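Local coordinates for AB hydrolase-1 domain-containing protein (Thermoplasma acidophilum DSM 1728, PDB 3BDI) that is an uncharacterised cytoplasmic protein of the alpha/beta hydrolase superfamily, predicted to be a hydrolase, with a substrate that remains unknown, at residues Phe89-Leu94 against Pro122-Gly127; Ser102-Ala107 against Met116-Tyr121; Leu151-Ser156 against Glu194-Ile199. All coordinates share one frame; numbering follows the deposited sequence.

Contact 1 of 3, residues Phe89-Leu94 against Pro122-Gly127; sequences FIRDYL and PDIVDG
Ile124 reaches across to helix 83-96 and touches it with one atom, its CD1 methyl. CD1 lies 3.7 Å from Arg91 CA and 3.9 Å from Arg91 CB, so it rests against the root of the arginine. The same methyl is 4.1 Å from Leu94 CD1, three residues further along the helix. It lies between Arg91 and Leu94 on the face of the helix. Ile124 CG1 stands between the backbone N and the carbonyl carbon (chi1 76°), and the extended chi2 carries CD1 out to the helix.

The fold is that of an alpha/beta hydrolase. Here helix 83-96 meets the short 3-10 turn 122-124, which leads from helix 109-120 into the sheet strand 125-131. Backbone hydrogen bonds join Ile124 and Asp126 to Ser102 of the neighbouring strand.

The polar end of Arg91 turns away from Ile124. The aliphatic part passes the methyl, with Arg91 CG 4.0 Å from Ile124 CD1. In the conformer described, the chain then bends at chi3 (89°). Arg91 NH1 forms a salt bridge with Glu88 of the same helix. Arg91 NH2 lies 2.9 Å from Asp92 OD1, but that oxygen stands well out of the guanidinium plane, so the pairing is one of charge. Arg91 was modelled in two conformers, so these polar contacts are tentative.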
loop_
_atom_site.group_PDB
_atom_site.type_symbol
_atom_site.label_atom_id
_atom_site.label_comp_id
_atom_site.label_asym_id
_atom_site.label_seq_id
_atom_site.Cartn_x
_atom_site.Cartn_y
_atom_site.Cartn_z
ATOM N N PHE A 89 7.526 -10.614 -0.733
ATOM C CA PHE A 89 7.974 -9.629 0.241
ATOM C C PHE A 89 6.859 -9.230 1.181
ATOM O O PHE A 89 7.036 -9.222 2.388
ATOM C CB PHE A 89 8.541 -8.375 -0.394
ATOM C CG PHE A 89 8.978 -7.394 0.632
ATOM C CD1 PHE A 89 10.089 -7.609 1.392
ATOM C CD2 PHE A 89 8.208 -6.267 0.893
ATOM C CE1 PHE A 89 10.423 -6.718 2.402
ATOM C CE2 PHE A 89 8.557 -5.385 1.871
ATOM C CZ PHE A 89 9.675 -5.626 2.614
ATOM N N ILE A 90 5.692 -8.861 0.637
ATOM C CA ILE A 90 4.633 -8.353 1.511
ATOM C C ILE A 90 4.148 -9.415 2.510
ATOM O O ILE A 90 4.012 -9.148 3.716
ATOM C CB ILE A 90 3.492 -7.701 0.707
ATOM C CG1 ILE A 90 4.055 -6.446 0.039
ATOM C CG2 ILE A 90 2.268 -7.406 1.623
ATOM C CD1 ILE A 90 3.075 -5.639 -0.822
ATOM N N ARG A 91 3.962 -10.637 2.007
ATOM C CA ARG A 91 3.610 -11.768 2.883
ATOM C C ARG A 91 4.649 -11.964 3.989
ATOM O O ARG A 91 4.313 -12.066 5.167
ATOM C CB ARG A 91 3.494 -13.033 2.063
ATOM C CG ARG A 91 3.044 -14.225 2.879
ATOM C CD ARG A 91 3.058 -15.451 2.043
ATOM N NE ARG A 91 4.348 -16.139 2.058
ATOM C CZ ARG A 91 5.312 -16.023 1.152
ATOM N NH1 ARG A 91 5.220 -15.194 0.124
ATOM N NH2 ARG A 91 6.403 -16.749 1.286
ATOM N N ASP A 92 5.916 -12.016 3.585
ATOM C CA ASP A 92 7.016 -12.281 4.530
ATOM C C ASP A 92 7.224 -11.155 5.524
ATOM O O ASP A 92 7.607 -11.371 6.663
ATOM C CB ASP A 92 8.306 -12.569 3.753
ATOM C CG ASP A 92 8.278 -13.911 3.001
ATOM O OD1 ASP A 92 7.290 -14.667 3.161
ATOM O OD2 ASP A 92 9.179 -14.169 2.175
ATOM N N TYR A 93 7.011 -9.921 5.054
ATOM C CA TYR A 93 7.126 -8.711 5.867
ATOM C C TYR A 93 6.041 -8.666 6.942
ATOM O O TYR A 93 6.337 -8.386 8.093
ATOM C CB TYR A 93 7.025 -7.482 4.948
ATOM C CG TYR A 93 6.958 -6.175 5.692
ATOM C CD1 TYR A 93 8.048 -5.658 6.351
ATOM C CD2 TYR A 93 5.736 -5.491 5.777
ATOM C CE1 TYR A 93 7.945 -4.475 7.013
ATOM C CE2 TYR A 93 5.627 -4.301 6.424
ATOM C CZ TYR A 93 6.732 -3.791 7.091
ATOM O OH TYR A 93 6.648 -2.604 7.777
ATOM N N LEU A 94 4.803 -8.992 6.568
ATOM C CA LEU A 94 3.764 -9.078 7.565
ATOM C C LEU A 94 4.082 -10.174 8.592
ATOM O O LEU A 94 3.990 -9.937 9.793
ATOM C CB LEU A 94 2.420 -9.300 6.892
ATOM C CG LEU A 94 1.841 -8.148 6.056
ATOM C CD1 LEU A 94 0.545 -8.597 5.388
ATOM C CD2 LEU A 94 1.604 -6.901 6.928
ATOM N N PRO A 122 -4.582 -14.165 -1.034
ATOM C CA PRO A 122 -5.771 -13.422 -0.625
ATOM C C PRO A 122 -6.151 -13.561 0.833
ATOM O O PRO A 122 -6.816 -12.687 1.390
ATOM C CB PRO A 122 -6.874 -13.991 -1.541
ATOM C CG PRO A 122 -6.368 -15.321 -1.956
ATOM C CD PRO A 122 -4.865 -15.132 -2.099
ATOM N N ASP A 123 -5.749 -14.673 1.458
ATOM C CA ASP A 123 -6.143 -14.924 2.831
ATOM C C ASP A 123 -5.466 -14.033 3.853
ATOM O O ASP A 123 -5.909 -13.942 5.001
ATOM C CB ASP A 123 -5.975 -16.408 3.172
ATOM C CG ASP A 123 -6.826 -17.303 2.259
ATOM O OD1 ASP A 123 -7.988 -16.923 1.942
ATOM O OD2 ASP A 123 -6.324 -18.365 1.838
ATOM N N ILE A 124 -4.424 -13.310 3.424
ATOM C CA ILE A 124 -3.757 -12.378 4.328
ATOM C C ILE A 124 -4.252 -10.922 4.208
ATOM O O ILE A 124 -3.822 -10.057 5.010
ATOM C CB ILE A 124 -2.199 -12.439 4.217
ATOM C CG1 ILE A 124 -1.662 -11.754 2.973
ATOM C CG2 ILE A 124 -1.721 -13.911 4.235
ATOM C CD1 ILE A 124 -0.121 -11.746 2.899
ATOM N N VAL A 125 -5.155 -10.663 3.252
ATOM C CA VAL A 125 -5.510 -9.273 2.863
ATOM C C VAL A 125 -6.922 -8.947 3.346
ATOM O O VAL A 125 -7.876 -9.596 2.917
ATOM C CB VAL A 125 -5.378 -9.052 1.347
ATOM C CG1 VAL A 125 -5.737 -7.597 0.981
ATOM C CG2 VAL A 125 -3.950 -9.376 0.872
ATOM N N ASP A 126 -7.040 -7.988 4.259
ATOM C CA ASP A 126 -8.345 -7.538 4.799
ATOM C C ASP A 126 -9.033 -6.482 3.911
ATOM O O ASP A 126 -10.244 -6.249 4.050
ATOM C CB ASP A 126 -8.197 -6.943 6.181
ATOM C CG ASP A 126 -7.896 -7.971 7.268
ATOM O OD1 ASP A 126 -8.292 -9.131 7.111
ATOM O OD2 ASP A 126 -7.277 -7.588 8.294
ATOM N N GLY A 127 -8.285 -5.836 3.018
ATOM C CA GLY A 127 -8.768 -4.745 2.172
ATOM C C GLY A 127 -7.582 -4.174 1.424
ATOM O O GLY A 127 -6.425 -4.380 1.855
#

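Contact 2 of 3, residues Ser102-Ala107 against Met116-Tyr121; sequences SVIMGA and MTTLQY
Ile104 points from its strand toward helix 109-120 and meets Thr117 and Thr118 there. From CB the side chain splits in two, and CG1 is the branch that leads to the helix. A chi1 of 58° sets the direction of this arm, and a fully extended chi2 (179°) holds its end out as far as it will go. The tip, CD1, makes the whole contact. Ile104 CD1 lies 3.9 Å from Thr117 CB and 4.0 Å from Thr117 CG2, so it packs on the carbon side of that threonine. It is also 4.0 Å from Thr118 OG1, a van der Waals approach to a polar atom.

Both threonine hydroxyls are bonded back into their own helix. Thr117 OG1 is hydrogen-bonded to Met113 O, and Thr118 OG1 to Val114 O. These bonds satisfy two buried oxygens and are consistent with a fixed rotation for each side chain. In Thr117 that rotation leaves the methyl CG2 to meet Ile104.

The strand runs on through Gly106 toward a probable nucleophile elbow, as in other alpha/beta hydrolases. Strand 102-107, helix 109-120 and strand 125-131 form a beta-alpha-beta unit. Ile104 also touches Val125 of the next strand and Phe33 of strand 28-33, while Thr117 packs on Ile90 of helix 83-96.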
loop_
_atom_site.group_PDB
_atom_site.type_symbol
_atom_site.label_atom_id
_atom_site.label_comp_id
_atom_site.label_asym_id
_atom_site.label_seq_id
_atom_site.Cartn_x
_atom_site.Cartn_y
_atom_site.Cartn_z
ATOM N N SER A 102 -3.890 -8.160 7.216
ATOM C CA SER A 102 -3.770 -6.714 7.199
ATOM C C SER A 102 -4.485 -6.102 5.989
ATOM O O SER A 102 -4.605 -6.714 4.931
ATOM C CB SER A 102 -2.255 -6.353 7.188
ATOM O OG SER A 102 -2.030 -4.957 7.361
ATOM N N VAL A 103 -4.947 -4.876 6.180
ATOM C CA VAL A 103 -5.217 -3.996 5.026
ATOM C C VAL A 103 -3.854 -3.620 4.407
ATOM O O VAL A 103 -2.864 -3.452 5.151
ATOM C CB VAL A 103 -5.976 -2.733 5.428
ATOM C CG1 VAL A 103 -6.172 -1.817 4.231
ATOM C CG2 VAL A 103 -7.377 -3.116 6.019
ATOM N N ILE A 104 -3.773 -3.604 3.086
ATOM C CA ILE A 104 -2.521 -3.175 2.438
ATOM C C ILE A 104 -2.823 -2.043 1.469
ATOM O O ILE A 104 -3.789 -2.108 0.685
ATOM C CB ILE A 104 -1.780 -4.371 1.823
ATOM C CG1 ILE A 104 -2.639 -5.115 0.798
ATOM C CG2 ILE A 104 -1.276 -5.288 2.941
ATOM C CD1 ILE A 104 -1.917 -6.307 0.145
HETATM N N MSE A 105 -2.031 -0.987 1.597
HETATM C CA MSE A 105 -2.124 0.185 0.745
HETATM C C MSE A 105 -0.849 0.313 -0.043
HETATM O O MSE A 105 0.224 0.052 0.498
HETATM C CB MSE A 105 -2.309 1.434 1.610
HETATM C CG MSE A 105 -2.146 2.728 0.841
HETATM SE SE MSE A 105 -2.678 4.272 1.900
HETATM C CE MSE A 105 -1.154 5.378 1.530
ATOM N N GLY A 106 -0.977 0.646 -1.320
ATOM C CA GLY A 106 0.182 0.869 -2.156
ATOM C C GLY A 106 -0.017 2.031 -3.093
ATOM O O GLY A 106 -1.097 2.195 -3.707
ATOM N N ALA A 107 1.054 2.819 -3.274
ATOM C CA ALA A 107 1.065 3.893 -4.233
ATOM C C ALA A 107 1.916 3.512 -5.436
ATOM O O ALA A 107 3.047 3.094 -5.300
ATOM C CB ALA A 107 1.631 5.146 -3.603
HETATM N N MSE A 116 -0.905 -7.552 -6.613
HETATM C CA MSE A 116 -0.320 -8.857 -6.783
HETATM C C MSE A 116 -0.360 -9.683 -5.515
HETATM O O MSE A 116 -0.621 -10.905 -5.550
HETATM C CB MSE A 116 1.124 -8.779 -7.283
HETATM C CG MSE A 116 1.757 -10.176 -7.529
HETATM SE SE MSE A 116 0.877 -11.200 -8.950
HETATM C CE MSE A 116 1.818 -10.422 -10.325
ATOM N N THR A 117 -0.091 -9.071 -4.378
ATOM C CA THR A 117 -0.187 -9.786 -3.108
ATOM C C THR A 117 -1.595 -10.347 -2.844
ATOM O O THR A 117 -1.740 -11.468 -2.341
ATOM C CB THR A 117 0.212 -8.871 -1.952
ATOM O OG1 THR A 117 1.523 -8.364 -2.213
ATOM C CG2 THR A 117 0.179 -9.576 -0.609
ATOM N N THR A 118 -2.620 -9.592 -3.227
ATOM C CA THR A 118 -4.012 -10.062 -3.073
ATOM C C THR A 118 -4.330 -11.199 -4.037
ATOM O O THR A 118 -5.035 -12.127 -3.657
ATOM C CB THR A 118 -4.988 -8.889 -3.236
ATOM O OG1 THR A 118 -4.590 -7.817 -2.365
ATOM C CG2 THR A 118 -6.389 -9.294 -2.848
ATOM N N LEU A 119 -3.759 -11.172 -5.226
ATOM C CA LEU A 119 -3.949 -12.257 -6.212
ATOM C C LEU A 119 -3.263 -13.536 -5.745
ATOM O O LEU A 119 -3.785 -14.629 -5.955
ATOM C CB LEU A 119 -3.426 -11.853 -7.595
ATOM C CG LEU A 119 -4.137 -10.663 -8.237
ATOM C CD1 LEU A 119 -3.475 -10.283 -9.570
ATOM C CD2 LEU A 119 -5.616 -10.946 -8.392
ATOM N N GLN A 120 -2.113 -13.425 -5.084
ATOM C CA GLN A 120 -1.322 -14.589 -4.674
ATOM C C GLN A 120 -1.719 -15.144 -3.330
ATOM O O GLN A 120 -1.774 -16.373 -3.165
ATOM C CB GLN A 120 0.159 -14.243 -4.617
ATOM C CG GLN A 120 0.777 -13.916 -5.937
ATOM C CD GLN A 120 1.091 -15.133 -6.790
ATOM O OE1 GLN A 120 0.278 -15.559 -7.610
ATOM N NE2 GLN A 120 2.273 -15.690 -6.604
ATOM N N TYR A 121 -2.002 -14.262 -2.372
ATOM C CA TYR A 121 -2.190 -14.575 -0.979
ATOM C C TYR A 121 -3.424 -13.855 -0.445
ATOM O O TYR A 121 -3.381 -13.075 0.501
ATOM C CB TYR A 121 -0.943 -14.142 -0.185
ATOM C CG TYR A 121 0.318 -14.801 -0.655
ATOM C CD1 TYR A 121 0.444 -16.187 -0.604
ATOM C CD2 TYR A 121 1.387 -14.062 -1.175
ATOM C CE1 TYR A 121 1.590 -16.809 -1.056
ATOM C CE2 TYR A 121 2.542 -14.674 -1.606
ATOM C CZ TYR A 121 2.642 -16.052 -1.560
ATOM O OH TYR A 121 3.780 -16.732 -1.975
#

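Contact 3 of 3, residues Leu151-Ser156 against Glu194-Ile199; sequences LLVWGS and EEFVRI
Leu151 and Ile199 make the closest contact between strand 150-155 and helix 193-205. Ile199 CG2 faces the fork of the leucine, 3.9 Å from Leu151 CD2 and 4.0 Å from Leu151 CD1. The two side chains cross at about a right angle. Two residues along the strand, Val153 CG1 approaches the Phe196 ring obliquely, 4.2 Å from Phe196 CD1. Phe196 leaves its helix across the direction of the strand, but with CG anti to the backbone N (chi1 -172°) the ring swings nearer.

All four residues are buried. They join the C-terminal helix to the central sheet of the alpha/beta hydrolase fold. Leu151 and Val153 both face this helix. Trp154, on the other face of the strand, packs against helix 163-172.

Further out, Ile199 also lies on Glu179 and Val181 of the edge strand 177-181. Phe196 also touches Leu48 and Tyr52 of helix 48-53. On the outer side of the helix, Arg198 grips Glu195 side-on in a salt bridge with two N-H bonds. Arg198 NE meets Glu195 OE1 at 2.9 Å, in the guanidinium plane. Arg198 NH2 meets Glu195 OE2 at 2.6 Å, tilted from that plane. Both oxygens are met on the syn side.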
loop_
_atom_site.group_PDB
_atom_site.type_symbol
_atom_site.label_atom_id
_atom_site.label_comp_id
_atom_site.label_asym_id
_atom_site.label_seq_id
_atom_site.Cartn_x
_atom_site.Cartn_y
_atom_site.Cartn_z
ATOM N N LEU A 151 -10.271 0.393 -2.381
ATOM C CA LEU A 151 -10.328 1.791 -2.694
ATOM C C LEU A 151 -9.244 2.094 -3.719
ATOM O O LEU A 151 -8.064 1.816 -3.483
ATOM C CB LEU A 151 -10.071 2.626 -1.437
ATOM C CG LEU A 151 -9.989 4.148 -1.578
ATOM C CD1 LEU A 151 -11.347 4.686 -1.970
ATOM C CD2 LEU A 151 -9.465 4.801 -0.295
ATOM N N LEU A 152 -9.667 2.638 -4.850
ATOM C CA LEU A 152 -8.795 3.146 -5.906
ATOM C C LEU A 152 -8.802 4.651 -5.836
ATOM O O LEU A 152 -9.851 5.296 -5.860
ATOM C CB LEU A 152 -9.333 2.694 -7.268
ATOM C CG LEU A 152 -9.382 1.188 -7.486
ATOM C CD1 LEU A 152 -10.113 0.821 -8.765
ATOM C CD2 LEU A 152 -8.030 0.525 -7.506
ATOM N N VAL A 153 -7.616 5.252 -5.686
ATOM C CA VAL A 153 -7.445 6.700 -5.569
ATOM C C VAL A 153 -6.620 7.164 -6.734
ATOM O O VAL A 153 -5.569 6.614 -6.996
ATOM C CB VAL A 153 -6.780 7.105 -4.237
ATOM C CG1 VAL A 153 -6.675 8.619 -4.160
ATOM C CG2 VAL A 153 -7.574 6.568 -3.026
ATOM N N TRP A 154 -7.079 8.203 -7.426
ATOM C CA TRP A 154 -6.331 8.794 -8.518
ATOM C C TRP A 154 -6.410 10.303 -8.390
ATOM O O TRP A 154 -7.445 10.844 -8.022
ATOM C CB TRP A 154 -6.936 8.434 -9.895
ATOM C CG TRP A 154 -6.116 7.575 -10.800
ATOM C CD1 TRP A 154 -5.276 7.980 -11.824
ATOM C CD2 TRP A 154 -6.116 6.158 -10.832
ATOM N NE1 TRP A 154 -4.760 6.906 -12.458
ATOM C CE2 TRP A 154 -5.265 5.764 -11.890
ATOM C CE3 TRP A 154 -6.753 5.179 -10.075
ATOM C CZ2 TRP A 154 -5.071 4.405 -12.212
ATOM C CZ3 TRP A 154 -6.567 3.863 -10.391
ATOM C CH2 TRP A 154 -5.727 3.489 -11.441
ATOM N N GLY A 155 -5.350 10.987 -8.770
ATOM C CA GLY A 155 -5.398 12.426 -8.975
ATOM C C GLY A 155 -5.971 12.790 -10.334
ATOM O O GLY A 155 -5.690 12.113 -11.309
ATOM N N SER A 156 -6.724 13.873 -10.396
ATOM C CA SER A 156 -7.411 14.300 -11.633
ATOM C C SER A 156 -6.433 14.701 -12.707
ATOM O O SER A 156 -6.763 14.630 -13.892
ATOM C CB SER A 156 -8.359 15.464 -11.349
ATOM O OG SER A 156 -7.679 16.636 -10.989
ATOM N N GLU A 194 -4.729 16.354 2.755
ATOM C CA GLU A 194 -5.939 16.421 3.579
ATOM C C GLU A 194 -7.058 15.589 2.981
ATOM O O GLU A 194 -7.693 14.790 3.673
ATOM C CB GLU A 194 -6.365 17.880 3.807
ATOM C CG GLU A 194 -5.469 18.639 4.783
ATOM N N GLU A 195 -7.281 15.742 1.688
ATOM C CA GLU A 195 -8.323 15.002 1.000
ATOM C C GLU A 195 -7.979 13.511 0.927
ATOM O O GLU A 195 -8.829 12.673 1.138
ATOM C CB GLU A 195 -8.595 15.592 -0.380
ATOM C CG GLU A 195 -9.801 15.047 -1.095
ATOM C CD GLU A 195 -11.152 15.265 -0.382
ATOM O OE1 GLU A 195 -11.256 15.912 0.700
ATOM O OE2 GLU A 195 -12.119 14.722 -0.948
ATOM N N PHE A 196 -6.709 13.190 0.729
ATOM C CA PHE A 196 -6.260 11.819 0.809
ATOM C C PHE A 196 -6.633 11.176 2.141
ATOM O O PHE A 196 -7.123 10.021 2.159
ATOM C CB PHE A 196 -4.758 11.716 0.538
ATOM C CG PHE A 196 -4.290 10.298 0.414
ATOM C CD1 PHE A 196 -4.351 9.652 -0.791
ATOM C CD2 PHE A 196 -3.841 9.600 1.520
ATOM C CE1 PHE A 196 -3.964 8.311 -0.903
ATOM C CE2 PHE A 196 -3.419 8.261 1.417
ATOM C CZ PHE A 196 -3.513 7.621 0.201
ATOM N N VAL A 197 -6.368 11.864 3.253
ATOM C CA VAL A 197 -6.718 11.377 4.557
ATOM C C VAL A 197 -8.223 11.254 4.710
ATOM O O VAL A 197 -8.714 10.225 5.211
ATOM C CB VAL A 197 -6.127 12.252 5.639
ATOM C CG1 VAL A 197 -6.738 11.973 7.000
ATOM C CG2 VAL A 197 -4.605 12.043 5.670
ATOM N N ARG A 198 -8.981 12.243 4.269
ATOM C CA ARG A 198 -10.439 12.191 4.479
ATOM C C ARG A 198 -11.017 10.958 3.802
ATOM O O ARG A 198 -11.821 10.220 4.382
ATOM C CB ARG A 198 -11.080 13.451 3.910
ATOM C CG ARG A 198 -12.556 13.591 4.274
ATOM C CD ARG A 198 -13.213 14.817 3.660
ATOM N NE ARG A 198 -13.355 14.707 2.208
ATOM C CZ ARG A 198 -14.223 13.914 1.578
ATOM N NH1 ARG A 198 -15.072 13.148 2.253
ATOM N NH2 ARG A 198 -14.254 13.892 0.252
ATOM N N ILE A 199 -10.604 10.716 2.563
ATOM C CA ILE A 199 -11.138 9.620 1.763
ATOM C C ILE A 199 -10.666 8.265 2.317
ATOM O O ILE A 199 -11.458 7.310 2.450
ATOM C CB ILE A 199 -10.736 9.754 0.279
ATOM C CG1 ILE A 199 -11.443 10.947 -0.364
ATOM C CG2 ILE A 199 -10.997 8.433 -0.504
ATOM C CD1 ILE A 199 -10.666 11.403 -1.605
#

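Overall arrangement
Of the segments in contact, 89-94 on helix 83-96 comes first and opens the loop that contact 1 closes. Contact 2 opens and closes inside it: helix 109-120 folds back onto strand 102-107 before the chain reaches 122-127. Contact 2 is thus nested within contact 1, and their centres are 6 Å apart. The turn at 122-124 leads into strand 125-131, which lies beside strand 102-107. Contact 3 follows in series, tying strand 150-155 to the last helix. Its centre is about 22 Å from that of contact 1, across the chain's centre. In one of its two conformers, Met105 of contact 2 packs near Phe196 of contact 3. All three reach one sheet.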